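Local coordinates for CELL WALL surface anchor family protein (Streptococcus pneumoniae, PDB 2WW8) that serves as the adhesin of the pneumococcal pilus and probably mediates recognition of and attachment to host cells, at residues D737-K742 / K788-N793; V755-K760 / T777-R782; L801-E806 / K816-F821. All blocks are in the same frame, centred on the assembly; numbering follows the deposited sequence.

Interaction 1 (D737-K742 / K788-N793); sequences DIEFIK and KLTFKN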
loop_
_atom_site.group_PDB
_atom_site.type_symbol
_atom_site.label_atom_id
_atom_site.label_comp_id
_atom_site.label_asym_id
_atom_site.label_seq_id
_atom_site.Cartn_x
_atom_site.Cartn_y
_atom_site.Cartn_z
ATOM N N ASP A 737 -37.837 -48.503 -44.954
ATOM C CA ASP A 737 -39.153 -49.077 -45.191
ATOM C C ASP A 737 -39.612 -48.948 -46.657
ATOM O O ASP A 737 -39.238 -48.007 -47.369
ATOM C CB ASP A 737 -40.168 -48.465 -44.231
ATOM C CG ASP A 737 -40.475 -47.018 -44.556
ATOM O OD1 ASP A 737 -39.573 -46.147 -44.497
ATOM O OD2 ASP A 737 -41.650 -46.761 -44.888
ATOM N N ILE A 738 -40.423 -49.909 -47.103
ATOM C CA ILE A 738 -40.856 -50.018 -48.492
ATOM C C ILE A 738 -42.079 -50.945 -48.499
ATOM O O ILE A 738 -42.148 -51.930 -47.751
ATOM C CB ILE A 738 -39.708 -50.482 -49.445
ATOM C CG1 ILE A 738 -40.193 -50.470 -50.899
ATOM C CG2 ILE A 738 -39.139 -51.868 -49.049
ATOM C CD1 ILE A 738 -39.072 -50.340 -51.942
ATOM N N GLU A 739 -43.074 -50.592 -49.300
ATOM C CA GLU A 739 -44.311 -51.357 -49.360
ATOM C C GLU A 739 -44.668 -51.603 -50.832
ATOM O O GLU A 739 -44.532 -50.684 -51.651
ATOM C CB GLU A 739 -45.427 -50.569 -48.701
ATOM C CG GLU A 739 -46.739 -51.309 -48.728
ATOM C CD GLU A 739 -47.782 -50.525 -47.989
ATOM O OE1 GLU A 739 -48.408 -49.630 -48.606
ATOM O OE2 GLU A 739 -47.918 -50.798 -46.773
ATOM N N PHE A 740 -45.126 -52.817 -51.139
ATOM C CA PHE A 740 -45.499 -53.235 -52.496
ATOM C C PHE A 740 -46.967 -53.676 -52.402
ATOM O O PHE A 740 -47.432 -54.163 -51.351
ATOM C CB PHE A 740 -44.669 -54.435 -52.965
ATOM C CG PHE A 740 -43.171 -54.210 -53.023
ATOM C CD1 PHE A 740 -42.351 -54.426 -51.919
ATOM C CD2 PHE A 740 -42.563 -53.841 -54.208
ATOM C CE1 PHE A 740 -40.960 -54.233 -51.987
ATOM C CE2 PHE A 740 -41.171 -53.653 -54.278
ATOM C CZ PHE A 740 -40.359 -53.862 -53.170
ATOM N N ILE A 741 -47.709 -53.470 -53.489
ATOM C CA ILE A 741 -49.074 -53.946 -53.571
ATOM C C ILE A 741 -49.094 -55.016 -54.659
ATOM O O ILE A 741 -48.750 -54.747 -55.833
ATOM C CB ILE A 741 -50.073 -52.837 -53.882
ATOM C CG1 ILE A 741 -50.012 -51.748 -52.809
ATOM C CG2 ILE A 741 -51.505 -53.424 -53.948
ATOM C CD1 ILE A 741 -49.652 -50.401 -53.323
ATOM N N LYS A 742 -49.464 -56.235 -54.247
ATOM C CA LYS A 742 -49.656 -57.342 -55.192
ATOM C C LYS A 742 -50.989 -57.147 -55.926
ATOM O O LYS A 742 -52.033 -57.003 -55.274
ATOM C CB LYS A 742 -49.719 -58.688 -54.460
ATOM C CG LYS A 742 -49.774 -59.875 -55.479
ATOM C CD LYS A 742 -48.368 -60.080 -56.085
ATOM C CE LYS A 742 -48.279 -61.290 -57.025
ATOM N NZ LYS A 742 -49.331 -61.196 -58.075
ATOM N N LYS A 788 -51.216 -55.814 -49.776
ATOM C CA LYS A 788 -49.978 -55.191 -49.272
ATOM C C LYS A 788 -48.912 -56.100 -48.700
ATOM O O LYS A 788 -49.193 -56.960 -47.878
ATOM C CB LYS A 788 -50.273 -54.087 -48.260
ATOM C CG LYS A 788 -50.956 -52.911 -48.905
ATOM C CD LYS A 788 -51.185 -51.816 -47.903
ATOM C CE LYS A 788 -51.793 -50.594 -48.574
ATOM N NZ LYS A 788 -52.539 -49.903 -47.481
ATOM N N LEU A 789 -47.688 -55.899 -49.160
ATOM C CA LEU A 789 -46.495 -56.422 -48.512
ATOM C C LEU A 789 -45.670 -55.288 -47.915
ATOM O O LEU A 789 -44.957 -54.591 -48.647
ATOM C CB LEU A 789 -45.621 -57.101 -49.547
ATOM C CG LEU A 789 -46.197 -58.381 -50.150
ATOM C CD1 LEU A 789 -45.375 -58.624 -51.370
ATOM C CD2 LEU A 789 -46.164 -59.559 -49.189
ATOM N N THR A 790 -45.749 -55.126 -46.600
ATOM C CA THR A 790 -45.202 -53.966 -45.884
ATOM C C THR A 790 -43.944 -54.352 -45.097
ATOM O O THR A 790 -44.034 -55.129 -44.127
ATOM C CB THR A 790 -46.268 -53.376 -44.940
ATOM O OG1 THR A 790 -47.391 -52.965 -45.727
ATOM C CG2 THR A 790 -45.719 -52.153 -44.145
ATOM N N PHE A 791 -42.802 -53.810 -45.532
ATOM C CA PHE A 791 -41.504 -53.967 -44.871
ATOM C C PHE A 791 -41.015 -52.679 -44.178
ATOM O O PHE A 791 -41.053 -51.596 -44.761
ATOM C CB PHE A 791 -40.465 -54.467 -45.869
ATOM C CG PHE A 791 -40.955 -55.633 -46.685
ATOM C CD1 PHE A 791 -41.357 -56.805 -46.062
ATOM C CD2 PHE A 791 -41.041 -55.543 -48.054
ATOM C CE1 PHE A 791 -41.828 -57.866 -46.811
ATOM C CE2 PHE A 791 -41.485 -56.618 -48.814
ATOM C CZ PHE A 791 -41.887 -57.772 -48.179
ATOM N N LYS A 792 -40.582 -52.798 -42.926
ATOM C CA LYS A 792 -40.096 -51.632 -42.176
ATOM C C LYS A 792 -38.976 -52.101 -41.243
ATOM O O LYS A 792 -38.753 -53.311 -41.128
ATOM C CB LYS A 792 -41.255 -50.938 -41.442
ATOM C CG LYS A 792 -41.708 -51.668 -40.190
ATOM C CD LYS A 792 -43.200 -51.458 -39.913
ATOM C CE LYS A 792 -43.561 -52.052 -38.546
ATOM N NZ LYS A 792 -43.638 -50.952 -37.512
ATOM N N ASN A 793 -38.272 -51.160 -40.610
ATOM C CA ASN A 793 -37.140 -51.468 -39.720
ATOM C C ASN A 793 -36.020 -52.251 -40.413
ATOM O O ASN A 793 -35.420 -53.157 -39.832
ATOM C CB ASN A 793 -37.583 -52.197 -38.441
ATOM C CG ASN A 793 -38.780 -51.544 -37.770
ATOM O OD1 ASN A 793 -38.833 -50.325 -37.576
ATOM N ND2 ASN A 793 -39.761 -52.368 -37.414
#
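Strands 737-742 and 788-792 run antiparallel, their axes 4.7 Å apart at the closest, in regular register from Ile738 opposite Phe791 to Ile741 opposite Lys788. They form one side of a four-stranded sheet in a prealbumin-like (CNA_B-type) domain, with 788-794 outermost and 849-854 on the other flank of 736-744. Four backbone hydrogen bonds join the hydrogen-bonded pairs; the straightest, Leu789 N to Phe740 O, is 2.8 Å long. Ile738, Phe740, Leu789 and Phe791 all point into the domain. There the side chains of Phe740 and Phe791 cross at about a right angle, Phe740 CD1 lying 3.9 Å from Phe791 CE2, at the edge of the Phe791 ring. Buried Lys742 is covalently linked through NZ to Asn854 CG, an isopeptide bond tying the domain's first strand to its last. The opposite face, which also carries Ile741, is mostly polar. Glu739, extended with CG anti to the backbone N (chi1 -180°), lies alongside Thr790 and obliquely across the Lys788 chain, whose NZ stays 4.3 Å from Glu739 OE1, beyond a salt bridge. Thr790 OG1 donates a very short 2.5 Å bond to the anti lone pair of Glu739 OE2.

Interaction 2 (V755-K760 / T777-R782); sequences VFSLQK and TYQNVR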
loop_
_atom_site.group_PDB
_atom_site.type_symbol
_atom_site.label_atom_id
_atom_site.label_comp_id
_atom_site.label_asym_id
_atom_site.label_seq_id
_atom_site.Cartn_x
_atom_site.Cartn_y
_atom_site.Cartn_z
ATOM N N VAL A 755 -47.743 -65.335 -51.572
ATOM C CA VAL A 755 -46.762 -65.553 -50.502
ATOM C C VAL A 755 -45.372 -65.116 -50.974
ATOM O O VAL A 755 -44.911 -65.522 -52.037
ATOM C CB VAL A 755 -46.752 -67.023 -50.052
ATOM C CG1 VAL A 755 -45.637 -67.287 -49.042
ATOM C CG2 VAL A 755 -48.144 -67.439 -49.496
ATOM N N PHE A 756 -44.703 -64.272 -50.200
ATOM C CA PHE A 756 -43.410 -63.721 -50.599
ATOM C C PHE A 756 -42.426 -63.856 -49.443
ATOM O O PHE A 756 -42.860 -63.951 -48.291
ATOM C CB PHE A 756 -43.554 -62.225 -50.869
ATOM C CG PHE A 756 -44.279 -61.899 -52.162
ATOM C CD1 PHE A 756 -45.658 -62.005 -52.247
ATOM C CD2 PHE A 756 -43.581 -61.451 -53.272
ATOM C CE1 PHE A 756 -46.332 -61.683 -53.404
ATOM C CE2 PHE A 756 -44.248 -61.139 -54.460
ATOM C CZ PHE A 756 -45.619 -61.250 -54.521
ATOM N N SER A 757 -41.134 -63.823 -49.756
ATOM C CA SER A 757 -40.102 -63.837 -48.748
ATOM C C SER A 757 -39.096 -62.773 -49.136
ATOM O O SER A 757 -38.667 -62.724 -50.285
ATOM C CB SER A 757 -39.443 -65.216 -48.665
ATOM O OG SER A 757 -40.354 -66.154 -48.118
ATOM N N LEU A 758 -38.724 -61.932 -48.174
ATOM C CA LEU A 758 -37.698 -60.902 -48.364
ATOM C C LEU A 758 -36.313 -61.443 -48.002
ATOM O O LEU A 758 -36.085 -61.804 -46.852
ATOM C CB LEU A 758 -38.030 -59.651 -47.537
ATOM C CG LEU A 758 -37.186 -58.382 -47.732
ATOM C CD1 LEU A 758 -36.859 -58.024 -49.195
ATOM C CD2 LEU A 758 -37.852 -57.184 -46.999
ATOM N N GLN A 759 -35.404 -61.514 -48.973
ATOM C CA GLN A 759 -34.040 -61.973 -48.702
ATOM C C GLN A 759 -33.069 -60.817 -48.548
ATOM O O GLN A 759 -33.270 -59.753 -49.132
ATOM C CB GLN A 759 -33.528 -62.895 -49.805
ATOM C CG GLN A 759 -34.453 -64.070 -50.100
ATOM C CD GLN A 759 -34.343 -65.161 -49.065
ATOM O OE1 GLN A 759 -35.092 -65.211 -48.082
ATOM N NE2 GLN A 759 -33.371 -66.044 -49.273
ATOM N N LYS A 760 -32.017 -61.033 -47.755
ATOM C CA LYS A 760 -30.959 -60.042 -47.567
ATOM C C LYS A 760 -29.614 -60.624 -47.967
ATOM O O LYS A 760 -29.367 -61.803 -47.730
ATOM C CB LYS A 760 -30.893 -59.530 -46.124
ATOM C CG LYS A 760 -30.140 -58.206 -46.009
ATOM C CD LYS A 760 -30.195 -57.625 -44.605
ATOM C CE LYS A 760 -29.266 -56.401 -44.470
ATOM N NZ LYS A 760 -27.879 -56.643 -44.979
ATOM N N THR A 777 -38.683 -63.610 -39.806
ATOM C CA THR A 777 -39.052 -62.263 -40.229
ATOM C C THR A 777 -39.093 -62.000 -41.744
ATOM O O THR A 777 -38.097 -62.130 -42.473
ATOM C CB THR A 777 -38.252 -61.172 -39.475
ATOM O OG1 THR A 777 -39.032 -59.968 -39.463
ATOM C CG2 THR A 777 -36.900 -60.900 -40.156
ATOM N N TYR A 778 -40.288 -61.630 -42.194
ATOM C CA TYR A 778 -40.575 -61.390 -43.604
ATOM C C TYR A 778 -40.290 -62.632 -44.460
ATOM O O TYR A 778 -39.820 -62.536 -45.596
ATOM C CB TYR A 778 -39.809 -60.161 -44.107
ATOM C CG TYR A 778 -40.194 -58.893 -43.387
ATOM C CD1 TYR A 778 -41.511 -58.668 -42.984
ATOM C CD2 TYR A 778 -39.233 -57.903 -43.122
ATOM C CE1 TYR A 778 -41.876 -57.491 -42.328
ATOM C CE2 TYR A 778 -39.580 -56.722 -42.462
ATOM C CZ TYR A 778 -40.900 -56.526 -42.065
ATOM O OH TYR A 778 -41.238 -55.352 -41.433
ATOM N N GLN A 779 -40.579 -63.802 -43.902
ATOM C CA GLN A 779 -40.450 -65.066 -44.610
ATOM C C GLN A 779 -41.868 -65.597 -44.722
ATOM O O GLN A 779 -42.589 -65.579 -43.713
ATOM C CB GLN A 779 -39.542 -66.009 -43.828
ATOM C CG GLN A 779 -38.120 -65.515 -43.865
ATOM C CD GLN A 779 -37.438 -65.953 -45.129
ATOM O OE1 GLN A 779 -37.566 -67.116 -45.537
ATOM N NE2 GLN A 779 -36.708 -65.040 -45.758
ATOM N N ASN A 780 -42.275 -65.985 -45.938
ATOM C CA ASN A 780 -43.634 -66.490 -46.170
ATOM C C ASN A 780 -44.719 -65.520 -45.760
ATOM O O ASN A 780 -45.632 -65.873 -45.026
ATOM C CB ASN A 780 -43.880 -67.781 -45.374
ATOM C CG ASN A 780 -43.178 -68.966 -45.979
ATOM O OD1 ASN A 780 -42.088 -68.862 -46.540
ATOM N ND2 ASN A 780 -43.823 -70.117 -45.881
ATOM N N VAL A 781 -44.618 -64.278 -46.198
ATOM C CA VAL A 781 -45.646 -63.321 -45.820
ATOM C C VAL A 781 -46.752 -63.482 -46.854
ATOM O O VAL A 781 -46.501 -63.502 -48.053
ATOM C CB VAL A 781 -45.120 -61.884 -45.696
ATOM C CG1 VAL A 781 -43.915 -61.874 -44.774
ATOM C CG2 VAL A 781 -44.699 -61.344 -47.051
ATOM N N ARG A 782 -47.972 -63.633 -46.355
ATOM C CA ARG A 782 -49.118 -63.892 -47.196
ATOM C C ARG A 782 -49.899 -62.575 -47.272
ATOM O O ARG A 782 -50.214 -62.002 -46.220
ATOM C CB ARG A 782 -49.956 -64.983 -46.531
ATOM C CG ARG A 782 -51.208 -65.331 -47.288
ATOM C CD ARG A 782 -51.848 -66.559 -46.646
ATOM N NE ARG A 782 -52.970 -67.058 -47.441
ATOM C CZ ARG A 782 -52.865 -67.995 -48.383
ATOM N NH1 ARG A 782 -51.686 -68.560 -48.663
ATOM N NH2 ARG A 782 -53.960 -68.354 -49.044
#
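A G1 beta bulge interrupts the pairing here: Asn780 and Val781 both face Phe756, and Asn780 takes up a left-handed backbone conformation (phi 57°, psi 50°). In this prealbumin-like domain the irregular chain 777-780 runs on at the bulge into the short strand 781-782, on the side of 755-761 away from 797-805. Within the bulge Phe756 and Val781 exchange two backbone hydrogen bonds, Val781 N to Phe756 O being 2.8 Å, and Val755 faces Arg782 beyond it. The N-H of Asn780 turns instead to a side chain, giving Ser757 OG a nearly straight bond of 2.9 Å. That hydroxyl also bonds to Asn804 OD1, bridging the chains that flank its strand. One residue on, Leu758 N bonds to Tyr778 O at 2.9 Å. Leu758 and Tyr778 lie side by side, their CB atoms 3.9 Å apart, while the phenol continues toward strand 788-794, meeting Phe791 edge-to-face and bonding through OH to Lys792 N. Gln759 and Gln779 both bend at chi2 and cross at about a right angle, their amide planes 51° apart. Gln779 NE2 donates a 2.8 Å hydrogen bond to Gln759 OE1, nearly along the Gln759 C=O axis and with OE1 in the Gln779 amide plane.

Interaction 3 (L801-E806 / K816-F821); sequences LFENSE and KPIVAF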
loop_
_atom_site.group_PDB
_atom_site.type_symbol
_atom_site.label_atom_id
_atom_site.label_comp_id
_atom_site.label_asym_id
_atom_site.label_seq_id
_atom_site.Cartn_x
_atom_site.Cartn_y
_atom_site.Cartn_z
ATOM N N LEU A 801 -36.654 -59.524 -53.156
ATOM C CA LEU A 801 -37.982 -60.013 -52.779
ATOM C C LEU A 801 -38.359 -61.175 -53.721
ATOM O O LEU A 801 -38.256 -61.056 -54.951
ATOM C CB LEU A 801 -39.018 -58.883 -52.787
ATOM C CG LEU A 801 -40.473 -59.340 -52.619
ATOM C CD1 LEU A 801 -40.885 -59.679 -51.194
ATOM C CD2 LEU A 801 -41.332 -58.224 -53.127
ATOM N N PHE A 802 -38.735 -62.315 -53.144
ATOM C CA PHE A 802 -39.081 -63.495 -53.935
ATOM C C PHE A 802 -40.565 -63.727 -53.772
ATOM O O PHE A 802 -41.088 -63.607 -52.651
ATOM C CB PHE A 802 -38.352 -64.770 -53.461
ATOM C CG PHE A 802 -36.914 -64.868 -53.888
ATOM C CD1 PHE A 802 -35.941 -64.015 -53.348
ATOM C CD2 PHE A 802 -36.514 -65.825 -54.808
ATOM C CE1 PHE A 802 -34.573 -64.095 -53.735
ATOM C CE2 PHE A 802 -35.142 -65.933 -55.207
ATOM C CZ PHE A 802 -34.163 -65.057 -54.679
ATOM N N GLU A 803 -41.210 -64.080 -54.891
ATOM C CA GLU A 803 -42.572 -64.624 -54.835
ATOM C C GLU A 803 -42.550 -66.122 -54.566
ATOM O O GLU A 803 -42.072 -66.905 -55.397
ATOM C CB GLU A 803 -43.349 -64.337 -56.128
ATOM C CG GLU A 803 -44.758 -64.922 -56.190
ATOM C CD GLU A 803 -45.686 -64.114 -57.079
ATOM O OE1 GLU A 803 -45.241 -63.111 -57.694
ATOM O OE2 GLU A 803 -46.874 -64.485 -57.152
ATOM N N ASN A 804 -43.061 -66.565 -53.422
ATOM C CA ASN A 804 -42.977 -68.023 -53.197
ATOM C C ASN A 804 -44.115 -68.706 -53.955
ATOM O O ASN A 804 -43.899 -69.750 -54.579
ATOM C CB ASN A 804 -42.983 -68.403 -51.710
ATOM C CG ASN A 804 -41.850 -67.735 -50.935
ATOM O OD1 ASN A 804 -42.072 -66.826 -50.131
ATOM N ND2 ASN A 804 -40.618 -68.182 -51.185
ATOM N N SER A 805 -45.308 -68.108 -53.903
ATOM C CA SER A 805 -46.452 -68.674 -54.602
ATOM C C SER A 805 -47.472 -67.599 -55.009
ATOM O O SER A 805 -47.756 -66.664 -54.259
ATOM C CB SER A 805 -47.103 -69.770 -53.757
ATOM O OG SER A 805 -47.856 -69.248 -52.681
ATOM N N GLU A 806 -47.975 -67.708 -56.232
ATOM C CA GLU A 806 -49.015 -66.846 -56.777
ATOM C C GLU A 806 -50.331 -67.082 -56.017
ATOM O O GLU A 806 -50.526 -68.116 -55.388
ATOM C CB GLU A 806 -49.209 -67.200 -58.256
ATOM C CG GLU A 806 -50.122 -68.420 -58.472
ATOM C CD GLU A 806 -49.457 -69.789 -58.248
ATOM O OE1 GLU A 806 -48.206 -69.894 -58.099
ATOM O OE2 GLU A 806 -50.215 -70.784 -58.238
ATOM N N LYS A 816 -39.687 -67.379 -57.233
ATOM C CA LYS A 816 -38.990 -66.636 -58.283
ATOM C C LYS A 816 -38.519 -65.267 -57.734
ATOM O O LYS A 816 -39.280 -64.625 -57.016
ATOM C CB LYS A 816 -39.883 -66.457 -59.538
ATOM C CG LYS A 816 -40.294 -67.727 -60.330
ATOM C CD LYS A 816 -39.102 -68.489 -60.950
ATOM C CE LYS A 816 -39.555 -69.854 -61.519
ATOM N NZ LYS A 816 -38.568 -70.898 -61.164
ATOM N N PRO A 817 -37.293 -64.802 -58.085
ATOM C CA PRO A 817 -36.891 -63.433 -57.741
ATOM C C PRO A 817 -37.787 -62.401 -58.465
ATOM O O PRO A 817 -38.067 -62.551 -59.653
ATOM C CB PRO A 817 -35.458 -63.332 -58.293
ATOM C CG PRO A 817 -35.388 -64.346 -59.411
ATOM C CD PRO A 817 -36.371 -65.445 -59.051
ATOM N N ILE A 818 -38.258 -61.381 -57.760
ATOM C CA ILE A 818 -39.105 -60.348 -58.376
ATOM C C ILE A 818 -38.431 -58.963 -58.413
ATOM O O ILE A 818 -38.228 -58.387 -59.490
ATOM C CB ILE A 818 -40.490 -60.243 -57.697
ATOM C CG1 ILE A 818 -41.116 -61.635 -57.544
ATOM C CG2 ILE A 818 -41.433 -59.296 -58.493
ATOM C CD1 ILE A 818 -41.390 -62.285 -58.893
ATOM N N VAL A 819 -38.051 -58.461 -57.239
ATOM C CA VAL A 819 -37.520 -57.106 -57.136
ATOM C C VAL A 819 -36.217 -57.110 -56.342
ATOM O O VAL A 819 -36.083 -57.846 -55.346
ATOM C CB VAL A 819 -38.464 -56.147 -56.360
ATOM C CG1 VAL A 819 -37.948 -54.695 -56.467
ATOM C CG2 VAL A 819 -39.898 -56.220 -56.856
ATOM N N ALA A 820 -35.288 -56.273 -56.808
ATOM C CA ALA A 820 -34.057 -55.938 -56.086
ATOM C C ALA A 820 -34.111 -54.485 -55.648
ATOM O O ALA A 820 -34.660 -53.624 -56.352
ATOM C CB ALA A 820 -32.817 -56.148 -56.954
ATOM N N PHE A 821 -33.534 -54.214 -54.483
ATOM C CA PHE A 821 -33.358 -52.811 -54.075
ATOM C C PHE A 821 -32.290 -52.777 -52.990
ATOM O O PHE A 821 -31.894 -53.837 -52.507
ATOM C CB PHE A 821 -34.662 -52.185 -53.564
ATOM C CG PHE A 821 -35.258 -52.883 -52.358
ATOM C CD1 PHE A 821 -36.220 -53.879 -52.515
ATOM C CD2 PHE A 821 -34.856 -52.556 -51.060
ATOM C CE1 PHE A 821 -36.777 -54.522 -51.398
ATOM C CE2 PHE A 821 -35.400 -53.183 -49.948
ATOM C CZ PHE A 821 -36.368 -54.158 -50.108
#
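Phe802 lays one face of its ring over the backbone of Pro817, with Pro817 CA 3.8 Å above the plane and displaced toward the rim. With CG anti to the carbonyl carbon (chi1 -77°), the ring leans across the neighbouring strand, and Phe802 CE2 comes within 4.0 Å of Pro817 CB. Leu801 and Val819 point to the other side of the sheet, toward the interior, where both rest on Phe740; their own tips are only loosely apposed, Leu801 CD2 lying 4.5 Å from Val819 CG2. These strands make a beta hairpin of the prealbumin-like domain, and a classic bulge shifts its register by one residue: Ile818 and Val819 both face Leu801. Leu801 O therefore accepts two N-H groups, a firm 2.8 Å bond from Ile818 N and a weak one of 3.5 Å from Val819 N. Beyond the bulge, Glu803 and Lys816 pair through two backbone bonds. Ile818 crosses Glu803 obliquely, Ile818 CG1 packing 3.8 Å from Glu803 CB. Glu803, buried and extended (chi1 177°), puts its carboxylate beside the Lys742-Asn854 isopeptide link, as in related pilin domains, where the acidic residue probably promotes the reaction. Ile818 CD1 sits 4.1 Å from Glu803 OE1.

How the interactions relate
All three contacts belong to one prealbumin-like domain at the far end of the elongated chain, remote from the metal sites. Interaction 1 lies in the four-stranded sheet; interactions 2 and 3 share the facing sheet, where strands 755-761 and 797-805 are neighbours. Between the sheets runs a common apolar core: Phe791 packs on Leu758 and Leu801, Leu789 on Val781. Interaction 1 reaches the surface most plainly, through charged and hydroxyl chains; interaction 2 does so through partly exposed amides, and no touching residue of interaction 3 is fully exposed. Regular pairing marks interaction 1, bulges the other two. Interactions 1 and 3 meet at the isopeptide site, whereas Ser757 and Asn804 join interactions 2 and 3.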